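Local atomic coordinates of fiber protein 2 (Human adenovirus type 41, PDB entry 2BZV), a protein that forms trimeric spikes that protrude from the capsid vertices and probably attaches the virion to a host-cell receptor through its knob domain. Residues N27-E32 with A86-T91; I133-V138 with F148-S153; R63-N68 with K158-P163. All coordinates share one frame; numbering follows the deposited sequence. Where two conformers were deposited one is given.

Contact 1: N27-E32 with A86-T91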
loop_
_atom_site.group_PDB
_atom_site.type_symbol
_atom_site.label_atom_id
_atom_site.label_comp_id
_atom_site.label_asym_id
_atom_site.label_seq_id
_atom_site.Cartn_x
_atom_site.Cartn_y
_atom_site.Cartn_z
ATOM N N ASN A 27 16.572 -4.141 -20.057
ATOM C CA ASN A 27 15.319 -4.085 -20.792
ATOM C C ASN A 27 14.800 -2.666 -20.925
ATOM O O ASN A 27 13.618 -2.476 -21.231
ATOM C CB ASN A 27 14.263 -4.970 -20.112
ATOM C CG ASN A 27 13.860 -4.432 -18.746
ATOM O OD1 ASN A 27 14.612 -3.665 -18.130
ATOM N ND2 ASN A 27 12.684 -4.836 -18.263
ATOM N N CYS A 28 15.664 -1.675 -20.724
ATOM C CA CYS A 28 15.212 -0.299 -20.736
ATOM C C CYS A 28 16.318 0.552 -21.352
ATOM O O CYS A 28 17.495 0.299 -21.124
ATOM C CB CYS A 28 14.888 0.130 -19.298
ATOM S SG CYS A 28 14.153 1.763 -19.118
ATOM N N SER A 29 15.921 1.553 -22.135
ATOM C CA SER A 29 16.853 2.408 -22.870
ATOM C C SER A 29 16.599 3.871 -22.534
ATOM O O SER A 29 15.625 4.450 -23.019
ATOM C CB SER A 29 16.660 2.180 -24.373
ATOM O OG SER A 29 16.921 0.822 -24.707
ATOM N N ILE A 30 17.448 4.449 -21.694
ATOM C CA ILE A 30 17.259 5.839 -21.252
ATOM C C ILE A 30 18.095 6.791 -22.102
ATOM O O ILE A 30 17.543 7.710 -22.703
ATOM C CB ILE A 30 17.618 5.998 -19.761
ATOM C CG1 ILE A 30 16.764 5.074 -18.882
ATOM C CG2 ILE A 30 17.481 7.463 -19.353
ATOM C CD1 ILE A 30 15.271 5.391 -18.919
ATOM N N TYR A 31 19.405 6.563 -22.157
ATOM C CA TYR A 31 20.311 7.409 -22.960
ATOM C C TYR A 31 20.870 6.649 -24.146
ATOM O O TYR A 31 21.185 7.249 -25.168
ATOM C CB TYR A 31 21.491 7.879 -22.127
ATOM C CG TYR A 31 21.170 8.701 -20.912
ATOM C CD1 TYR A 31 20.346 9.823 -20.986
ATOM C CD2 TYR A 31 21.744 8.384 -19.692
ATOM C CE1 TYR A 31 20.081 10.584 -19.857
ATOM C CE2 TYR A 31 21.486 9.133 -18.561
ATOM C CZ TYR A 31 20.653 10.232 -18.641
ATOM O OH TYR A 31 20.403 10.977 -17.508
ATOM N N GLU A 32 21.045 5.343 -23.991
ATOM C CA GLU A 32 21.501 4.481 -25.080
ATOM C C GLU A 32 20.783 3.155 -24.963
ATOM O O GLU A 32 20.114 2.883 -23.960
ATOM C CB GLU A 32 23.014 4.279 -25.067
ATOM C CG GLU A 32 23.554 3.591 -23.833
ATOM C CD GLU A 32 25.068 3.434 -23.877
ATOM O OE1 GLU A 32 25.797 4.389 -23.533
ATOM O OE2 GLU A 32 25.550 2.339 -24.253
ATOM N N ALA A 86 10.661 3.414 -23.910
ATOM C CA ALA A 86 11.981 3.020 -23.417
ATOM C C ALA A 86 12.020 1.584 -22.890
ATOM O O ALA A 86 13.110 1.020 -22.772
ATOM C CB ALA A 86 12.447 3.967 -22.335
ATOM N N LEU A 87 10.873 1.019 -22.512
ATOM C CA LEU A 87 10.806 -0.341 -21.991
ATOM C C LEU A 87 10.670 -1.326 -23.132
ATOM O O LEU A 87 9.800 -1.183 -23.980
ATOM C CB LEU A 87 9.570 -0.463 -21.089
ATOM C CG LEU A 87 9.257 -1.869 -20.543
ATOM C CD1 LEU A 87 10.407 -2.457 -19.728
ATOM C CD2 LEU A 87 7.976 -1.817 -19.717
ATOM N N GLU A 88 11.489 -2.374 -23.107
ATOM C CA GLU A 88 11.383 -3.473 -24.072
ATOM C C GLU A 88 10.009 -4.144 -23.917
ATOM O O GLU A 88 9.748 -4.784 -22.893
ATOM C CB GLU A 88 12.547 -4.460 -23.818
ATOM C CG GLU A 88 12.559 -5.805 -24.573
ATOM C CD GLU A 88 13.824 -6.650 -24.308
ATOM O OE1 GLU A 88 13.291 -4.364 -26.620
ATOM O OE2 GLU A 88 14.799 -2.831 -26.124
ATOM N N SER A 89 9.147 -4.031 -24.932
ATOM C CA SER A 89 7.777 -4.526 -24.768
ATOM C C SER A 89 7.700 -6.040 -24.561
ATOM O O SER A 89 6.774 -6.522 -23.906
ATOM C CB SER A 89 6.900 -4.124 -25.955
ATOM O OG SER A 89 7.368 -4.764 -27.124
ATOM N N SER A 90 8.672 -6.795 -25.069
ATOM C CA SER A 90 8.647 -8.235 -24.870
ATOM C C SER A 90 8.833 -8.630 -23.413
ATOM O O SER A 90 8.592 -9.779 -23.062
ATOM C CB SER A 90 9.711 -8.922 -25.731
ATOM O OG SER A 90 11.003 -8.595 -25.264
ATOM N N THR A 91 9.257 -7.707 -22.554
ATOM C CA THR A 91 9.384 -8.016 -21.127
ATOM C C THR A 91 8.151 -7.591 -20.326
ATOM O O THR A 91 8.080 -7.896 -19.135
ATOM C CB THR A 91 10.648 -7.411 -20.487
ATOM O OG1 THR A 91 10.545 -5.974 -20.412
ATOM C CG2 THR A 91 11.907 -7.802 -21.265
HETATM O O HOH W 1 14.866 -0.819 -24.217
#

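Contact 2: I133-V138 with F148-S153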
loop_
_atom_site.group_PDB
_atom_site.type_symbol
_atom_site.label_atom_id
_atom_site.label_comp_id
_atom_site.label_asym_id
_atom_site.label_seq_id
_atom_site.Cartn_x
_atom_site.Cartn_y
_atom_site.Cartn_z
ATOM N N ILE A 133 16.250 11.641 -2.004
ATOM C CA ILE A 133 15.816 11.267 -3.351
ATOM C C ILE A 133 14.306 11.425 -3.488
ATOM O O ILE A 133 13.575 10.916 -2.632
ATOM C CB ILE A 133 16.251 9.820 -3.681
ATOM C CG1 ILE A 133 17.776 9.707 -3.557
ATOM C CG2 ILE A 133 15.739 9.407 -5.067
ATOM C CD1 ILE A 133 18.395 8.409 -4.037
ATOM N N THR A 134 13.867 12.125 -4.543
ATOM C CA THR A 134 12.443 12.326 -4.796
ATOM C C THR A 134 11.941 11.354 -5.869
ATOM O O THR A 134 12.697 10.937 -6.742
ATOM C CB THR A 134 12.099 13.763 -5.253
ATOM O OG1 THR A 134 12.705 14.010 -6.530
ATOM C CG2 THR A 134 12.592 14.797 -4.255
ATOM N N PHE A 135 10.668 11.004 -5.789
ATOM C CA PHE A 135 9.986 10.162 -6.777
ATOM C C PHE A 135 8.607 10.735 -6.993
ATOM O O PHE A 135 7.967 11.168 -6.038
ATOM C CB PHE A 135 9.845 8.723 -6.265
ATOM C CG PHE A 135 8.888 7.869 -7.063
ATOM C CD1 PHE A 135 9.296 7.321 -8.273
ATOM C CD2 PHE A 135 7.595 7.605 -6.625
ATOM C CE1 PHE A 135 8.445 6.526 -9.029
ATOM C CE2 PHE A 135 6.732 6.818 -7.391
ATOM C CZ PHE A 135 7.156 6.266 -8.587
ATOM N N SER A 136 8.155 10.731 -8.236
ATOM C CA SER A 136 6.770 11.053 -8.510
ATOM C C SER A 136 6.242 10.191 -9.645
ATOM O O SER A 136 7.018 9.723 -10.486
ATOM C CB SER A 136 6.593 12.530 -8.850
ATOM O OG SER A 136 7.284 12.846 -10.042
ATOM N N VAL A 137 4.925 10.021 -9.657
ATOM C CA VAL A 137 4.230 9.397 -10.771
ATOM C C VAL A 137 3.056 10.292 -11.144
ATOM O O VAL A 137 2.316 10.742 -10.264
ATOM C CB VAL A 137 3.805 7.935 -10.461
ATOM C CG1 VAL A 137 2.963 7.824 -9.197
ATOM C CG2 VAL A 137 3.081 7.341 -11.665
ATOM N N VAL A 138 2.950 10.582 -12.442
ATOM C CA VAL A 138 1.806 11.317 -12.985
ATOM C C VAL A 138 1.098 10.429 -13.958
ATOM O O VAL A 138 1.725 9.692 -14.742
ATOM C CB VAL A 138 2.522 12.609 -13.778
ATOM C CG1 VAL A 138 1.491 13.313 -14.668
ATOM C CG2 VAL A 138 3.193 13.575 -12.727
ATOM N N PHE A 148 1.788 6.287 -17.744
ATOM C CA PHE A 148 2.483 6.594 -16.495
ATOM C C PHE A 148 3.704 7.427 -16.842
ATOM O O PHE A 148 4.439 7.078 -17.772
ATOM C CB PHE A 148 3.035 5.345 -15.811
ATOM C CG PHE A 148 2.031 4.297 -15.457
ATOM C CD1 PHE A 148 1.205 4.463 -14.362
ATOM C CD2 PHE A 148 1.964 3.126 -16.162
ATOM C CE1 PHE A 148 0.285 3.499 -14.010
ATOM C CE2 PHE A 148 1.045 2.152 -15.809
ATOM C CZ PHE A 148 0.200 2.347 -14.745
ATOM N N THR A 149 3.947 8.489 -16.065
ATOM C CA THR A 149 5.189 9.241 -16.194
ATOM C C THR A 149 5.843 9.239 -14.825
ATOM O O THR A 149 5.316 9.816 -13.880
ATOM C CB THR A 149 4.976 10.675 -16.690
ATOM O OG1 THR A 149 4.261 10.620 -17.939
ATOM C CG2 THR A 149 6.319 11.370 -16.859
ATOM N N PHE A 150 6.981 8.559 -14.752
ATOM C CA PHE A 150 7.745 8.451 -13.515
ATOM C C PHE A 150 8.878 9.460 -13.547
ATOM O O PHE A 150 9.475 9.682 -14.598
ATOM C CB PHE A 150 8.340 7.049 -13.410
ATOM C CG PHE A 150 7.303 5.964 -13.390
ATOM C CD1 PHE A 150 6.511 5.754 -12.265
ATOM C CD2 PHE A 150 7.117 5.146 -14.503
ATOM C CE1 PHE A 150 5.544 4.750 -12.244
ATOM C CE2 PHE A 150 6.162 4.153 -14.488
ATOM C CZ PHE A 150 5.373 3.953 -13.356
ATOM N N LYS A 151 9.195 10.043 -12.400
ATOM C CA LYS A 151 10.337 10.944 -12.309
ATOM C C LYS A 151 11.089 10.664 -11.012
ATOM O O LYS A 151 10.473 10.550 -9.945
ATOM C CB LYS A 151 9.897 12.412 -12.342
ATOM C CG LYS A 151 11.081 13.399 -12.286
ATOM C CD LYS A 151 10.583 14.834 -12.169
ATOM C CE LYS A 151 11.695 15.810 -11.812
ATOM N NZ LYS A 151 11.167 17.202 -11.670
ATOM N N TRP A 152 12.411 10.583 -11.139
ATOM C CA TRP A 152 13.292 10.429 -9.983
ATOM C C TRP A 152 14.318 11.544 -9.966
ATOM O O TRP A 152 14.809 11.964 -11.021
ATOM C CB TRP A 152 14.077 9.132 -10.074
ATOM C CG TRP A 152 13.281 7.871 -10.098
ATOM C CD1 TRP A 152 12.977 7.090 -9.023
ATOM C CD2 TRP A 152 12.740 7.209 -11.241
ATOM N NE1 TRP A 152 12.261 5.992 -9.414
ATOM C CE2 TRP A 152 12.100 6.038 -10.778
ATOM C CE3 TRP A 152 12.721 7.491 -12.606
ATOM C CZ2 TRP A 152 11.453 5.149 -11.644
ATOM C CZ3 TRP A 152 12.082 6.609 -13.461
ATOM C CH2 TRP A 152 11.451 5.444 -12.973
ATOM N N SER A 153 14.701 11.974 -8.767
ATOM C CA SER A 153 15.922 12.769 -8.680
ATOM C C SER A 153 17.139 11.863 -8.863
ATOM O O SER A 153 17.050 10.628 -8.764
ATOM C CB SER A 153 16.008 13.526 -7.357
ATOM O OG SER A 153 15.933 12.630 -6.269
HETATM O O HOH W 2 11.137 13.301 -8.645
HETATM O O HOH W 3 6.280 12.206 -12.633
HETATM O O HOH W 4 1.504 10.130 -17.531
#

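Contact 3: R63-N68 with K158-P163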
loop_
_atom_site.group_PDB
_atom_site.type_symbol
_atom_site.label_atom_id
_atom_site.label_comp_id
_atom_site.label_asym_id
_atom_site.label_seq_id
_atom_site.Cartn_x
_atom_site.Cartn_y
_atom_site.Cartn_z
ATOM N N ARG A 63 25.854 5.388 -15.126
ATOM C CA ARG A 63 26.785 5.003 -14.076
ATOM C C ARG A 63 27.507 6.204 -13.464
ATOM O O ARG A 63 28.190 6.076 -12.453
ATOM C CB ARG A 63 27.800 3.992 -14.608
ATOM C CG ARG A 63 27.194 2.679 -15.094
ATOM C CD ARG A 63 26.355 1.963 -14.043
ATOM N NE ARG A 63 27.098 1.730 -12.799
ATOM C CZ ARG A 63 26.543 1.256 -11.683
ATOM N NH1 ARG A 63 25.246 0.962 -11.644
ATOM N NH2 ARG A 63 27.299 1.084 -10.605
ATOM N N GLU A 64 27.356 7.369 -14.078
ATOM C CA GLU A 64 27.986 8.600 -13.592
ATOM C C GLU A 64 27.165 9.783 -14.088
ATOM O O GLU A 64 27.466 10.402 -15.122
ATOM C CB GLU A 64 29.448 8.690 -14.055
ATOM C CG GLU A 64 30.193 9.886 -13.466
ATOM C CD GLU A 64 31.688 9.861 -13.729
ATOM O OE1 GLU A 64 32.170 9.036 -14.534
ATOM O OE2 GLU A 64 32.405 10.677 -13.117
ATOM N N MET A 65 26.097 10.083 -13.348
ATOM C CA MET A 65 25.079 11.001 -13.864
ATOM C C MET A 65 25.595 12.420 -14.047
ATOM O O MET A 65 26.425 12.910 -13.284
ATOM C CB MET A 65 23.861 11.015 -12.941
ATOM C CG MET A 65 23.013 9.759 -13.073
ATOM S SD MET A 65 22.098 9.684 -14.628
ATOM C CE MET A 65 20.743 10.797 -14.250
ATOM N N HIS A 66 25.085 13.068 -15.093
ATOM C CA HIS A 66 25.373 14.473 -15.355
ATOM C C HIS A 66 24.149 15.298 -14.902
ATOM O O HIS A 66 24.306 16.286 -14.186
ATOM C CB HIS A 66 25.745 14.701 -16.835
ATOM C CG HIS A 66 26.950 13.959 -17.366
ATOM N ND1 HIS A 66 28.263 14.317 -17.108
ATOM C CD2 HIS A 66 27.026 12.909 -18.231
ATOM C CE1 HIS A 66 29.082 13.499 -17.750
ATOM N NE2 HIS A 66 28.355 12.637 -18.439
ATOM N N ASP A 67 22.938 14.892 -15.293
ATOM C CA ASP A 67 21.697 15.562 -14.856
ATOM C C ASP A 67 21.283 15.149 -13.444
ATOM O O ASP A 67 21.764 14.140 -12.913
ATOM C CB ASP A 67 20.560 15.215 -15.829
ATOM C CG ASP A 67 20.744 15.787 -17.227
ATOM O OD1 ASP A 67 21.411 16.821 -17.415
ATOM O OD2 ASP A 67 20.165 15.201 -18.168
ATOM N N ASN A 68 20.377 15.924 -12.844
ATOM C CA ASN A 68 19.950 15.607 -11.472
ATOM C C ASN A 68 18.503 15.120 -11.399
ATOM O O ASN A 68 17.911 15.103 -10.323
ATOM C CB ASN A 68 20.167 16.794 -10.540
ATOM C CG ASN A 68 19.246 17.937 -10.872
ATOM O OD1 ASN A 68 18.571 17.913 -11.894
ATOM N ND2 ASN A 68 19.219 18.960 -10.022
ATOM N N LYS A 158 27.227 10.210 -9.668
ATOM C CA LYS A 158 27.015 8.877 -9.118
ATOM C C LYS A 158 26.163 8.029 -10.046
ATOM O O LYS A 158 25.474 8.565 -10.916
ATOM C CB LYS A 158 26.329 8.979 -7.761
ATOM C CG LYS A 158 27.088 9.903 -6.817
ATOM C CD LYS A 158 27.232 9.293 -5.444
ATOM C CE LYS A 158 27.993 10.208 -4.501
ATOM N NZ LYS A 158 29.389 10.432 -4.973
ATOM N N PRO A 159 26.194 6.704 -9.863
ATOM C CA PRO A 159 25.299 5.869 -10.652
ATOM C C PRO A 159 23.828 6.138 -10.326
ATOM O O PRO A 159 23.486 6.483 -9.194
ATOM C CB PRO A 159 25.658 4.442 -10.221
ATOM C CG PRO A 159 26.893 4.547 -9.428
ATOM C CD PRO A 159 27.056 5.940 -8.952
ATOM N N PHE A 160 22.983 5.973 -11.328
ATOM C CA PHE A 160 21.547 6.112 -11.162
ATOM C C PHE A 160 20.963 4.787 -10.680
ATOM O O PHE A 160 20.938 3.795 -11.411
ATOM C CB PHE A 160 20.904 6.519 -12.489
ATOM C CG PHE A 160 19.418 6.746 -12.367
ATOM C CD1 PHE A 160 18.937 7.816 -11.633
ATOM C CD2 PHE A 160 18.511 5.878 -12.966
ATOM C CE1 PHE A 160 17.570 8.037 -11.514
ATOM C CE2 PHE A 160 17.145 6.094 -12.854
ATOM C CZ PHE A 160 16.675 7.166 -12.118
ATOM N N HIS A 161 20.507 4.766 -9.441
ATOM C CA HIS A 161 19.896 3.595 -8.886
ATOM C C HIS A 161 19.079 3.968 -7.652
ATOM O O HIS A 161 19.457 3.740 -6.499
ATOM C CB HIS A 161 20.935 2.506 -8.665
ATOM C CG HIS A 161 20.563 1.144 -8.147
ATOM N ND1 HIS A 161 19.329 0.607 -8.458
ATOM C CD2 HIS A 161 21.246 0.153 -7.529
ATOM C CE1 HIS A 161 19.261 -0.644 -8.013
ATOM N NE2 HIS A 161 20.421 -0.936 -7.450
ATOM N N PRO A 162 17.934 4.608 -7.898
ATOM C CA PRO A 162 17.104 5.109 -6.812
ATOM C C PRO A 162 16.486 3.984 -6.009
ATOM O O PRO A 162 16.364 2.864 -6.507
ATOM C CB PRO A 162 15.996 5.896 -7.533
ATOM C CG PRO A 162 16.117 5.607 -8.952
ATOM C CD PRO A 162 17.370 4.881 -9.231
ATOM N N PRO A 163 16.067 4.267 -4.772
ATOM C CA PRO A 163 15.367 3.256 -3.991
ATOM C C PRO A 163 14.063 2.847 -4.673
ATOM O O PRO A 163 13.456 3.637 -5.399
ATOM C CB PRO A 163 15.079 3.961 -2.655
ATOM C CG PRO A 163 15.543 5.347 -2.769
ATOM C CD PRO A 163 16.206 5.557 -4.077
#

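Contact 1: N27-E32 with A86-T91
A single beta bridge, Cys28 with Leu87, is held by the bonds flanking it, Asn27 to Glu88 and Ser29 to Ala86, and lays two loops of the fiber knob together. Glu88 N donates to Asn27 O over 2.8 Å in a nearly straight bond (175° at the hydrogen), and Ser29 N donates to Ala86 O over 2.9 Å. The CA-H of Cys28 points at that same Ala86 O, with CA and O 3.2 Å apart; Ser29 OG is tied to Gln34 N. Asn27 and Cys28 together stand opposite Ala36, a classic beta bulge against the start of strand 36-45. From the bulge the buried Asn27 side chain leans toward the loop 86-91, its CG between the backbone N and the carbonyl carbon (chi1 67°). Its ND2 donates to Thr91 OG1 at 3.2 Å, the hydroxyl lying 18° out of the amide plane, while OD1 accepts from Leu38 N; the two bonds fix which way round the amide sits. Thr91 OG1 in turn gives its proton to Glu88 O, 2.9 Å away, an oxygen that also takes Thr91 N in the 3-10 turn 89-91. Leu87 runs alongside Asn27, its CD1 3.6 Å from ND2, and also touches Leu38 of strand 36-45 and Leu74 of strand 69-76.

Contact 2: I133-V138 with F148-S153
Phe135 CG stands anti to its backbone N (chi1 167°) and Trp152 CG anti to its carbonyl carbon (chi1 -61°); both side chains leave on the sheet face that carries Val137 and Phe150, and they lie side by side, pointing the same way. Phe135 CD1 comes over one face of the indole, 3.4 Å from Trp152 NE1, with the ring planes inclined at 51°. The far end of the same phenyl ring meets Phe150, CZ to CD1 3.8 Å, and Val137 CG2 touches Phe150 CE1 at 3.6 Å. Phe135-Trp152 and Val137-Phe150 are the non-hydrogen-bonded pairs of this antiparallel hairpin. In the hydrogen-bonded pairs, Ser136-Lys151 and Val138-Thr149, each N donates to its partner's O, as Ser136 N does to Lys151 O at 2.9 Å; their side chains take the other face, where a water links Ser136 OG to Thr149 O. Past the last bridge the ladder swaps a carbonyl for a hydroxyl: Thr134 N donates to Ser153 OG at 2.7 Å, while Ser153 N still donates to Thr134 O at 3.0 Å. Strand 146-153 is the middle of a three-stranded sheet, between 135-139 and 69-76, and Phe135, Phe150 and Trp152 all pack on Ile53 of strand 48-57, in the other sheet of the knob's beta sandwich.

Contact 3: R63-N68 with K158-P163
Arg63 and Pro159 meet through a folded-back side chain: the arginine leaves the backbone away from the loop 158-163, but bends at chi2 and chi3 (both near -55°) turn CD and NE back, and the guanidinium beyond them reaches the proline. Pro159 CB sits over the centre of one guanidinium face, 3.6 Å from Arg63 CZ, and Pro159 CG lies 3.7 Å from Arg63 NH2. This is van der Waals contact of a flat cation with aliphatic CH groups, the two side chains crossing obliquely, and the guanidinium is further fixed by NH1 donating to Gly57 O. The backbones touch where Met65 N donates to Lys158 O at 2.9 Å, approaching from 42° above the carbonyl plane. Met65, buried, is itself bent at chi2 and chi3; its CG and SD pack against Phe160 CB, CG at 3.9 Å, while CE also meets Tyr31. The sulfur lies 5.4 Å from the centroid of the Phe160 ring, obliquely placed at 49° from the ring normal, a Met-aromatic contact. Pro162 CD sits over the centre of one face of that ring. The contact joins the loop after strand 48-57 to the loop before strand 165-170: Phe160 bonds through its backbone to Gly57 and Leu62, and Met65 and Phe160 both rest on Leu70 of strand 69-76.

From the N terminus, the loop after strand 18-20 opens contact 1, which closes when 86-91 returns to it, 54 residues after the end of 27-32. Before that closure 63-68 has passed, the first half of contact 3, so contacts 1 and 3 cross along the chain. The hairpin of contact 2 opens and closes later, wholly within the long loop that 158-163 shuts. In space, contact 3 touches both others: Tyr31 OH lies 3.3 Å from Met65 CE, Trp152 packs on Pro162 and Phe160, and Ile133 meets Pro163. Contact 1 ties the loop before strand 36-45 to the one before strand 93-94, contact 2 pairs two sheet strands, and contact 3 joins loops before strands 69-76 and 165-170.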